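Local atomic coordinates of phosphoribulokinase (PDB entry 1A7J), a protein that catalyses the ATP-dependent phosphorylation of D-ribulose 5-phosphate to D-ribulose 1,5-bisphosphate in the Calvin cycle. Residues Q207-V212 / V230-F235. Sequence-based numbering, arbitrary orientation.
Sequences QRVPVV and VVVIRF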
loop_
_atom_site.group_PDB
_atom_site.type_symbol
_atom_site.label_atom_id
_atom_site.label_comp_id
_atom_site.label_asym_id
_atom_site.label_seq_id
_atom_site.Cartn_x
_atom_site.Cartn_y
_atom_site.Cartn_z
ATOM N N GLN A 207 0.617 -10.589 4.963
ATOM C CA GLN A 207 1.758 -10.923 4.097
ATOM C C GLN A 207 1.460 -12.067 3.146
ATOM O O GLN A 207 1.136 -13.149 3.585
ATOM C CB GLN A 207 3.003 -11.279 4.923
ATOM C CG GLN A 207 4.277 -11.281 4.081
ATOM C CD GLN A 207 5.473 -11.850 4.801
ATOM O OE1 GLN A 207 5.335 -12.562 5.788
ATOM N NE2 GLN A 207 6.656 -11.555 4.300
ATOM N N ARG A 208 1.555 -11.813 1.845
ATOM C CA ARG A 208 1.154 -12.758 0.826
ATOM C C ARG A 208 2.315 -13.673 0.509
ATOM O O ARG A 208 3.335 -13.232 0.006
ATOM C CB ARG A 208 0.700 -12.000 -0.419
ATOM C CG ARG A 208 0.152 -12.892 -1.515
ATOM C CD ARG A 208 -1.167 -12.367 -2.079
ATOM N NE ARG A 208 -2.208 -13.408 -2.094
ATOM C CZ ARG A 208 -3.518 -13.167 -2.172
ATOM N NH1 ARG A 208 -3.964 -11.963 -2.499
ATOM N NH2 ARG A 208 -4.387 -14.144 -1.982
ATOM N N VAL A 209 2.161 -14.950 0.819
ATOM C CA VAL A 209 3.250 -15.916 0.721
ATOM C C VAL A 209 2.877 -17.026 -0.258
ATOM O O VAL A 209 1.967 -17.796 0.035
ATOM C CB VAL A 209 3.464 -16.603 2.054
ATOM C CG1 VAL A 209 4.839 -17.138 2.139
ATOM C CG2 VAL A 209 3.177 -15.669 3.166
ATOM N N PRO A 210 3.628 -17.218 -1.365
ATOM C CA PRO A 210 3.182 -18.261 -2.277
ATOM C C PRO A 210 3.559 -19.619 -1.756
ATOM O O PRO A 210 4.694 -19.846 -1.358
ATOM C CB PRO A 210 3.937 -17.958 -3.557
ATOM C CG PRO A 210 4.242 -16.582 -3.477
ATOM C CD PRO A 210 4.592 -16.352 -2.043
ATOM N N VAL A 211 2.679 -20.575 -1.956
ATOM C CA VAL A 211 2.983 -21.918 -1.568
ATOM C C VAL A 211 3.241 -22.691 -2.861
ATOM O O VAL A 211 3.032 -23.901 -2.956
ATOM C CB VAL A 211 1.831 -22.459 -0.713
ATOM C CG1 VAL A 211 0.769 -23.075 -1.559
ATOM C CG2 VAL A 211 2.351 -23.406 0.278
ATOM N N VAL A 212 3.759 -21.967 -3.851
ATOM C CA VAL A 212 4.409 -22.595 -4.986
ATOM C C VAL A 212 5.814 -22.063 -5.177
ATOM O O VAL A 212 6.207 -21.072 -4.560
ATOM C CB VAL A 212 3.640 -22.370 -6.259
ATOM C CG1 VAL A 212 2.259 -22.898 -6.111
ATOM C CG2 VAL A 212 3.613 -20.901 -6.591
ATOM N N VAL A 230 -0.651 -18.438 0.647
ATOM C CA VAL A 230 -1.320 -18.120 1.926
ATOM C C VAL A 230 -0.979 -16.721 2.380
ATOM O O VAL A 230 0.032 -16.157 1.972
ATOM C CB VAL A 230 -0.945 -19.067 3.112
ATOM C CG1 VAL A 230 -1.448 -20.466 2.876
ATOM C CG2 VAL A 230 0.543 -19.054 3.341
ATOM N N VAL A 231 -1.812 -16.186 3.260
ATOM C CA VAL A 231 -1.610 -14.865 3.822
ATOM C C VAL A 231 -1.462 -14.997 5.318
ATOM O O VAL A 231 -2.238 -15.692 5.966
ATOM C CB VAL A 231 -2.797 -13.929 3.515
ATOM C CG1 VAL A 231 -2.510 -12.555 4.029
ATOM C CG2 VAL A 231 -3.048 -13.862 2.028
ATOM N N VAL A 232 -0.360 -14.469 5.823
ATOM C CA VAL A 232 -0.117 -14.377 7.255
ATOM C C VAL A 232 -0.683 -13.045 7.711
ATOM O O VAL A 232 -0.312 -12.008 7.170
ATOM C CB VAL A 232 1.391 -14.359 7.552
ATOM C CG1 VAL A 232 1.632 -14.427 9.003
ATOM C CG2 VAL A 232 2.082 -15.513 6.832
ATOM N N ILE A 233 -1.580 -13.053 8.691
ATOM C CA ILE A 233 -2.098 -11.801 9.213
ATOM C C ILE A 233 -1.599 -11.657 10.626
ATOM O O ILE A 233 -1.987 -12.420 11.486
ATOM C CB ILE A 233 -3.615 -11.779 9.209
ATOM C CG1 ILE A 233 -4.131 -12.228 7.854
ATOM C CG2 ILE A 233 -4.101 -10.380 9.456
ATOM C CD1 ILE A 233 -5.547 -12.732 7.905
ATOM N N ARG A 234 -0.577 -10.830 10.813
ATOM C CA ARG A 234 -0.040 -10.585 12.138
ATOM C C ARG A 234 -0.523 -9.272 12.746
ATOM O O ARG A 234 -0.377 -8.221 12.123
ATOM C CB ARG A 234 1.473 -10.584 12.100
ATOM C CG ARG A 234 2.045 -10.891 13.452
ATOM C CD ARG A 234 3.457 -10.452 13.609
ATOM N NE ARG A 234 3.553 -9.027 13.429
ATOM C CZ ARG A 234 4.206 -8.214 14.232
ATOM N NH1 ARG A 234 4.992 -8.683 15.195
ATOM N NH2 ARG A 234 4.112 -6.920 14.012
ATOM N N PHE A 235 -1.058 -9.352 13.969
ATOM C CA PHE A 235 -1.454 -8.181 14.749
ATOM C C PHE A 235 -0.330 -7.697 15.663
ATOM O O PHE A 235 0.061 -8.396 16.596
ATOM C CB PHE A 235 -2.684 -8.478 15.604
ATOM C CG PHE A 235 -3.884 -8.914 14.821
ATOM C CD1 PHE A 235 -3.874 -10.113 14.109
ATOM C CD2 PHE A 235 -5.020 -8.119 14.763
ATOM C CE1 PHE A 235 -4.971 -10.506 13.350
ATOM C CE2 PHE A 235 -6.124 -8.507 13.996
ATOM C CZ PHE A 235 -6.089 -9.696 13.291
#
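Val230 pairs both ways through its backbone with Val209. Its N donates to Val209 O (2.8 Å), and its O accepts a hydrogen bond from Val209 N (2.7 Å) nearly along the C=O axis. Its CG2, set between N and C, lies 4.0 Å from Val209 CB. Val231 forms the non-hydrogen-bonded pair with Arg208. Both side chains lie on one sheet face, opposite Gln207, Val209, Val230 and Val232. Val231 CG2 sits over the Arg208 guanidinium, displaced from its centre. Arg208 NE is hydrogen-bonded to Ser229 OG, and its side chain lies about 5 Å from that of Thr20, predicted to bind ATP. Val231 CA makes a CH···O contact with Gln207 O (3.2 Å). That same oxygen accepts a hydrogen bond from Val232 N (3.0 Å) on a lone pair, while Gln207 N donates to Val232 O (2.8 Å) at a fairly straight 165°. Val232 has CG2 beside its backbone N, 3.8 Å from Val209 CG2, and the two side chains meet at a slant. Ile233 packs on Ile204 and Phe206 of the first strand. This is an antiparallel pair in the mixed sheet of a P-loop kinase fold. Strand 150-156 flanks 204-210, and strand 260-264 flanks 229-235. Helix 268-284 covers the Arg208 and Val231 face through Leu268.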